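Local atomic coordinates of O-methyltransferase (Burkholderia thailandensis, PDB entry 3MCZ), a protein that probably transfers a methyl group from S-adenosylmethionine to a hydroxyl of a small-molecule substrate, and probably works as a dimer. Residues G275-G280 and G346-G351; A178-V183 and A249-L254; T182-A187 and T205-D210. All coordinates share one frame; numbering follows the deposited sequence.

Contact 1. Residues G275-G280 and G346-G351; sequences GLVKPG and GQRSSG
R348 carries this contact, laying its side chain across the backbone of 277-280, a short strand and the corner after it. Its CG stands anti to the backbone N (chi1 -168°), and the chain runs straight until it bends at chi3, which turns the guanidinium toward the end of helix 263-275, with its edge to V277 O. NE donates to V277 O at 2.7 Å. The bond is short but bent, 136° at the hydrogen, and NE approaches from above the plane of the carbonyl, while V277 O lies close to the plane of the guanidinium. The other branch, NH2, passes G275 CA at 4.0 Å and is hydrogen-bonded to A274 O, so two carbonyls at the C-terminal end of that helix and just beyond it fix its rotation. A positive charge placed there would probably suit the negative end of the helix dipole.

Nearer the backbone of R348 the two side chains cross obliquely: V277 CG1, anti to its own backbone N, rests against R348 CB at 3.9 Å. The backbone adds a weak hydrogen bond, G280 N to R348 O at 3.0 Å, G280 having a positive phi (80°). The P279 ring, one residue earlier, lies against 349-350, CB being 3.8 Å from S349 O, and S350 CB packs on G280. S349 OG accepts from G351 N, an ST turn.

The contact lies at the surface, where the end of strand 341-347 runs antiparallel beside the start of strand 281-288; V277 also touches V252 of strand 251-255.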
# COMPACT_ATOMS: atom_id res chain seq x y z
N GLY A 275 10.19 40.44 -5.30
CA GLY A 275 10.64 41.59 -6.09
C GLY A 275 9.67 41.95 -7.23
O GLY A 275 9.63 43.10 -7.69
N LEU A 276 8.87 40.98 -7.68
CA LEU A 276 7.89 41.26 -8.75
C LEU A 276 6.63 41.99 -8.25
O LEU A 276 5.88 42.53 -9.06
CB LEU A 276 7.45 39.98 -9.44
CG LEU A 276 8.43 39.13 -10.26
CD1 LEU A 276 7.73 37.86 -10.61
CD2 LEU A 276 8.80 39.91 -11.49
N VAL A 277 6.41 42.01 -6.94
CA VAL A 277 5.19 42.53 -6.34
C VAL A 277 5.18 44.08 -6.32
O VAL A 277 6.01 44.70 -5.68
CB VAL A 277 4.98 42.02 -4.90
CG1 VAL A 277 3.68 42.65 -4.29
CG2 VAL A 277 4.93 40.46 -4.85
N LYS A 278 4.20 44.68 -7.00
CA LYS A 278 4.08 46.14 -7.05
C LYS A 278 3.67 46.65 -5.70
O LYS A 278 3.14 45.90 -4.87
CB LYS A 278 3.06 46.57 -8.11
CG LYS A 278 3.46 46.21 -9.57
CD LYS A 278 2.34 46.51 -10.51
CE LYS A 278 2.68 46.28 -11.97
NZ LYS A 278 1.64 46.93 -12.91
N PRO A 279 3.93 47.94 -5.44
CA PRO A 279 3.42 48.53 -4.20
C PRO A 279 1.93 48.35 -4.05
O PRO A 279 1.19 48.49 -5.00
CB PRO A 279 3.74 50.02 -4.36
CG PRO A 279 4.87 50.06 -5.26
CD PRO A 279 4.76 48.90 -6.20
N GLY A 280 1.51 48.02 -2.83
CA GLY A 280 0.13 47.71 -2.53
C GLY A 280 -0.28 46.30 -2.92
O GLY A 280 -1.42 45.92 -2.69
N GLY A 346 1.91 37.72 1.40
CA GLY A 346 2.85 38.78 1.66
C GLY A 346 2.46 40.08 1.03
O GLY A 346 2.44 40.20 -0.20
N GLN A 347 2.22 41.10 1.82
CA GLN A 347 1.67 42.33 1.29
C GLN A 347 2.75 43.42 1.26
O GLN A 347 3.43 43.64 2.27
CB GLN A 347 0.47 42.71 2.15
CG GLN A 347 -0.51 41.47 2.38
CD GLN A 347 -1.35 41.51 3.67
OE1 GLN A 347 -2.16 42.41 3.87
NE2 GLN A 347 -1.18 40.49 4.52
N ARG A 348 2.93 44.06 0.10
CA ARG A 348 3.88 45.17 -0.04
C ARG A 348 3.14 46.46 0.28
O ARG A 348 2.06 46.71 -0.24
CB ARG A 348 4.49 45.22 -1.45
CG ARG A 348 5.68 46.16 -1.55
CD ARG A 348 6.32 46.22 -2.93
NE ARG A 348 7.13 45.05 -3.28
CZ ARG A 348 8.27 44.71 -2.68
NH1 ARG A 348 8.74 45.43 -1.65
NH2 ARG A 348 8.92 43.64 -3.07
N SER A 349 3.72 47.27 1.16
CA SER A 349 3.15 48.55 1.49
C SER A 349 3.12 49.46 0.23
O SER A 349 4.00 49.40 -0.65
CB SER A 349 3.93 49.19 2.65
OG SER A 349 3.60 50.56 2.77
N SER A 350 2.09 50.29 0.13
CA SER A 350 2.01 51.27 -0.95
C SER A 350 2.67 52.59 -0.56
O SER A 350 2.93 53.45 -1.41
CB SER A 350 0.55 51.49 -1.33
OG SER A 350 -0.24 51.53 -0.16
N GLY A 351 2.96 52.76 0.73
CA GLY A 351 3.45 54.04 1.26
C GLY A 351 2.89 54.28 2.65
O GLY A 351 3.59 54.83 3.49

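Contact 2. Residues A178-V183 and A249-L254; sequences ARARTV and ADVVML
The two strands run parallel and meet in a bridge between V183 and V251, whose CA atoms are 4.7 Å apart, with V251 N donating to T182 O in the carbonyl plane and V183 CA bringing its hydrogen to V251 O. Just before the bridge D250 turns a corner and hooks the incoming chain with its carboxylate. Its CG lies beside its own backbone N, anti to the carbonyl carbon (chi1 -63°), so OD2 faces two successive amides: R181 N at 2.8 Å and T182 N at 3.1 Å. Both bonds are fairly straight, and both donors sit above the carboxylate plane. A water adds a third hydrogen bond, donating to OD2 and also bonding T182 OG1 at 2.6 Å. Three donors gripping one oxygen would be expected to stabilise the charged carboxylate.

T182 answers from its side. OG1 takes the crowded position between backbone N and carbonyl carbon (chi1 54°), which aims it at D250 N, 3.1 Å away; T182 O makes a second, weak bond to the same N-H. The residues thus hold each other reciprocally, side chain to backbone in both directions. R181, by contrast, carries its guanidinium off to Q203 O; of its side chain, CB stays near OD2.

Carbon-to-carbon contacts complete the pair: A180 CB meets the methylene CB of D250 at 3.8 Å and lies beside V251 CG2, while V183 CG1 crosses the selenomethionine M253 obliquely, touching its methyl CE. Strands 182-186 and 251-255 are the first and fourth of a 3-2-1-4-5-7-6 sheet, so this is the central parallel pairing of the Rossmann-like fold of class I methyltransferases.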
# COMPACT_ATOMS: atom_id res chain seq x y z
N ALA A 178 -9.57 41.95 -5.99
CA ALA A 178 -10.72 42.80 -6.35
C ALA A 178 -10.26 44.12 -6.99
O ALA A 178 -10.88 44.57 -7.94
CB ALA A 178 -11.59 43.11 -5.09
N ARG A 179 -9.16 44.70 -6.50
CA ARG A 179 -8.65 45.97 -7.02
C ARG A 179 -7.33 45.81 -7.79
O ARG A 179 -6.67 46.80 -8.14
CB ARG A 179 -8.46 46.98 -5.88
CG ARG A 179 -9.70 47.33 -5.03
CD ARG A 179 -10.62 48.30 -5.70
NE ARG A 179 -11.73 48.74 -4.83
CZ ARG A 179 -12.87 49.30 -5.27
NH1 ARG A 179 -13.06 49.51 -6.58
NH2 ARG A 179 -13.83 49.65 -4.41
N ALA A 180 -6.92 44.56 -8.00
CA ALA A 180 -5.72 44.23 -8.74
C ALA A 180 -6.06 44.33 -10.26
O ALA A 180 -7.24 44.33 -10.67
CB ALA A 180 -5.28 42.84 -8.40
N ARG A 181 -5.02 44.48 -11.08
CA ARG A 181 -5.14 44.40 -12.53
C ARG A 181 -4.33 43.32 -13.15
O ARG A 181 -4.72 42.78 -14.17
CB ARG A 181 -4.73 45.73 -13.16
CG ARG A 181 -5.65 46.86 -12.83
CD ARG A 181 -7.09 46.59 -13.28
NE ARG A 181 -7.24 46.35 -14.74
CZ ARG A 181 -7.33 47.31 -15.66
NH1 ARG A 181 -7.27 48.61 -15.33
NH2 ARG A 181 -7.46 46.98 -16.94
N THR A 182 -3.17 43.01 -12.57
CA THR A 182 -2.26 42.05 -13.17
C THR A 182 -1.81 41.01 -12.16
O THR A 182 -1.64 41.31 -10.96
CB THR A 182 -1.01 42.72 -13.74
OG1 THR A 182 -0.39 43.51 -12.71
CG2 THR A 182 -1.37 43.60 -14.98
N VAL A 183 -1.64 39.79 -12.67
CA VAL A 183 -1.23 38.63 -11.92
C VAL A 183 -0.13 37.87 -12.67
O VAL A 183 -0.21 37.63 -13.89
CB VAL A 183 -2.40 37.62 -11.72
CG1 VAL A 183 -1.95 36.44 -10.82
CG2 VAL A 183 -3.62 38.27 -11.19
N ALA A 249 3.81 42.73 -11.14
CA ALA A 249 2.37 42.51 -11.12
C ALA A 249 1.81 42.92 -9.77
O ALA A 249 2.55 43.02 -8.79
CB ALA A 249 2.01 41.05 -11.41
N ASP A 250 0.49 43.11 -9.73
CA ASP A 250 -0.20 43.39 -8.47
C ASP A 250 -0.25 42.17 -7.54
O ASP A 250 -0.20 42.32 -6.32
CB ASP A 250 -1.61 43.86 -8.77
CG ASP A 250 -1.61 45.17 -9.55
OD1 ASP A 250 -0.82 46.06 -9.15
OD2 ASP A 250 -2.35 45.30 -10.57
N VAL A 251 -0.40 40.99 -8.13
CA VAL A 251 -0.41 39.73 -7.43
C VAL A 251 0.52 38.73 -8.10
O VAL A 251 0.48 38.51 -9.32
CB VAL A 251 -1.83 39.12 -7.25
CG1 VAL A 251 -1.75 37.81 -6.41
CG2 VAL A 251 -2.77 40.10 -6.59
N VAL A 252 1.40 38.13 -7.30
CA VAL A 252 2.36 37.14 -7.79
C VAL A 252 2.07 35.87 -7.01
O VAL A 252 1.91 35.91 -5.80
CB VAL A 252 3.82 37.62 -7.56
CG1 VAL A 252 4.85 36.54 -7.98
CG2 VAL A 252 4.06 38.98 -8.29
N MSE A 253 1.99 34.72 -7.69
CA MSE A 253 1.63 33.49 -7.00
C MSE A 253 2.72 32.44 -7.14
O MSE A 253 3.25 32.26 -8.22
CB MSE A 253 0.31 32.94 -7.54
CG MSE A 253 -0.81 33.91 -7.57
SE MSE A 253 -2.53 33.11 -7.92
CE MSE A 253 -2.31 32.71 -9.73
N LEU A 254 2.99 31.75 -6.04
CA LEU A 254 3.84 30.58 -5.94
C LEU A 254 3.01 29.48 -5.29
O LEU A 254 3.07 29.29 -4.08
CB LEU A 254 5.02 30.86 -5.02
CG LEU A 254 6.30 31.44 -5.57
CD1 LEU A 254 7.21 31.79 -4.38
CD2 LEU A 254 7.03 30.47 -6.58
O HOH W 1 -0.81 46.06 -12.67

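Contact 3. Residues T182-A187 and T205-D210; sequences TVIDLA and TGQIWD
T182 starts the pairing with its CG2 lying alongside T205, 3.9 Å from OG1, both side chains pointing the same way from the sheet. V183 follows with regular parallel bonding: its N donates to T205 O, and its O accepts from Q207 N. Opposite it is G206, whose CA sends a hydrogen to V183 O at 3.2 Å.

I184 lies on the same face as T182 and carries the main side-chain contact. Its CG2, anti to the backbone N, sits over one face of the W209 indole, 3.9 Å from the centroid of the five-membered ring and only 6° off its normal, a CH-pi contact. CD1 meets the benzo part at CZ2. The ring is held in that position by its own strand, since W209 NE1 donates to a lone pair of Q207 OE1 at 2.9 Å, in the plane of the indole.

D185 has the straightest bonds of the pair, its N to Q207 O and its O from W209 N, both 176°. It points to the face where helix 192-200 lies, the crossover helix joining these two strands; L194 of that helix touches V183, D185 and I208. This is the first beta-alpha-beta unit of the Rossmann-like fold of class I methyltransferases.

L186 is back on the I184 side of the sheet and lies alongside W209, its CD2 3.4 Å from W209 CE3, a tight contact. K236 makes a cation-pi contact with W209. A187 lies just past the strand: its N donates to W209 O at 2.5 Å, notably short, its phi is positive (64°), and D210 OD2 lies 3.3 Å from A187 C.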
# COMPACT_ATOMS: atom_id res chain seq x y z
N THR A 182 -3.17 43.01 -12.57
CA THR A 182 -2.26 42.05 -13.17
C THR A 182 -1.81 41.01 -12.16
O THR A 182 -1.64 41.31 -10.96
CB THR A 182 -1.01 42.72 -13.74
OG1 THR A 182 -0.39 43.51 -12.71
CG2 THR A 182 -1.37 43.60 -14.98
N VAL A 183 -1.64 39.79 -12.67
CA VAL A 183 -1.23 38.63 -11.92
C VAL A 183 -0.13 37.87 -12.67
O VAL A 183 -0.21 37.63 -13.89
CB VAL A 183 -2.40 37.62 -11.72
CG1 VAL A 183 -1.95 36.44 -10.82
CG2 VAL A 183 -3.62 38.27 -11.19
N ILE A 184 0.87 37.42 -11.93
CA ILE A 184 1.90 36.52 -12.43
C ILE A 184 1.83 35.20 -11.63
O ILE A 184 1.88 35.21 -10.40
CB ILE A 184 3.27 37.19 -12.31
CG1 ILE A 184 3.39 38.30 -13.33
CG2 ILE A 184 4.38 36.18 -12.45
CD1 ILE A 184 4.69 39.08 -13.26
N ASP A 185 1.66 34.07 -12.33
CA ASP A 185 1.59 32.71 -11.74
C ASP A 185 2.94 32.00 -12.01
O ASP A 185 3.21 31.54 -13.14
CB ASP A 185 0.42 31.93 -12.36
CG ASP A 185 -0.00 30.68 -11.57
OD1 ASP A 185 0.46 30.47 -10.41
OD2 ASP A 185 -0.84 29.91 -12.12
N LEU A 186 3.77 31.93 -10.99
CA LEU A 186 5.11 31.40 -11.12
C LEU A 186 5.07 29.86 -10.99
O LEU A 186 4.52 29.33 -10.04
CB LEU A 186 6.04 32.02 -10.08
CG LEU A 186 6.30 33.55 -10.15
CD1 LEU A 186 7.04 34.00 -8.86
CD2 LEU A 186 7.05 33.99 -11.41
N ALA A 187 5.63 29.15 -11.97
CA ALA A 187 5.57 27.70 -11.92
C ALA A 187 4.11 27.28 -12.01
O ALA A 187 3.69 26.29 -11.39
CB ALA A 187 6.20 27.16 -10.61
N THR A 205 -5.61 40.58 -16.06
CA THR A 205 -4.86 39.82 -17.05
C THR A 205 -3.71 39.10 -16.34
O THR A 205 -3.34 39.44 -15.21
CB THR A 205 -4.32 40.74 -18.18
OG1 THR A 205 -3.52 41.76 -17.61
CG2 THR A 205 -5.47 41.37 -19.03
N GLY A 206 -3.17 38.06 -16.98
CA GLY A 206 -2.30 37.12 -16.30
C GLY A 206 -1.13 36.67 -17.14
O GLY A 206 -1.20 36.68 -18.38
N GLN A 207 -0.04 36.32 -16.47
CA GLN A 207 1.10 35.62 -17.12
C GLN A 207 1.39 34.35 -16.34
O GLN A 207 1.30 34.34 -15.09
CB GLN A 207 2.35 36.49 -17.13
CG GLN A 207 2.14 37.83 -17.83
CD GLN A 207 3.40 38.66 -17.91
OE1 GLN A 207 4.39 38.34 -17.27
NE2 GLN A 207 3.38 39.70 -18.72
N ILE A 208 1.69 33.28 -17.07
CA ILE A 208 2.15 32.05 -16.48
C ILE A 208 3.63 31.95 -16.86
O ILE A 208 3.99 32.04 -18.04
CB ILE A 208 1.39 30.80 -17.02
CG1 ILE A 208 -0.14 30.88 -16.77
CG2 ILE A 208 1.94 29.54 -16.36
CD1 ILE A 208 -0.92 30.01 -17.71
N TRP A 209 4.47 31.76 -15.84
CA TRP A 209 5.94 31.60 -15.96
C TRP A 209 6.27 30.19 -15.52
O TRP A 209 6.16 29.87 -14.34
CB TRP A 209 6.66 32.57 -15.01
CG TRP A 209 6.54 34.06 -15.34
CD1 TRP A 209 5.56 34.68 -16.06
CD2 TRP A 209 7.44 35.10 -14.94
NE1 TRP A 209 5.79 36.02 -16.14
CE2 TRP A 209 6.94 36.31 -15.47
CE3 TRP A 209 8.62 35.12 -14.21
CZ2 TRP A 209 7.59 37.54 -15.28
CZ3 TRP A 209 9.27 36.33 -14.00
CH2 TRP A 209 8.75 37.53 -14.55
N ASP A 210 6.67 29.34 -16.46
CA ASP A 210 7.03 27.96 -16.15
C ASP A 210 7.97 27.38 -17.22
O ASP A 210 8.39 28.10 -18.12
CB ASP A 210 5.76 27.10 -16.02
CG ASP A 210 5.93 25.92 -15.07
OD1 ASP A 210 7.10 25.51 -14.81
OD2 ASP A 210 4.90 25.40 -14.59

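In the fold
Contacts 2 and 3 share T182 and V183 and flank strand 182-186 on its two edges, their centres about 9 Å apart. Beyond the V183-V251 bridge the pairing of contact 2 continues as M253 N to I184 O and M253 O to L186 N, both 2.8 Å. The centres of contacts 1 and 2 are about 10 Å apart, and A249 ties them: L276 O to A249 N is 2.9 Å and K278 N to A249 O is 3.0 Å, while K278 CD packs on D250 OD1. L276 also reaches contact 3, its CD2 3.9 Å from W209 CH2. In this class of methyltransferase the cofactor usually binds at the C-terminal ends of such strands, which would place A187 and D210 close to it.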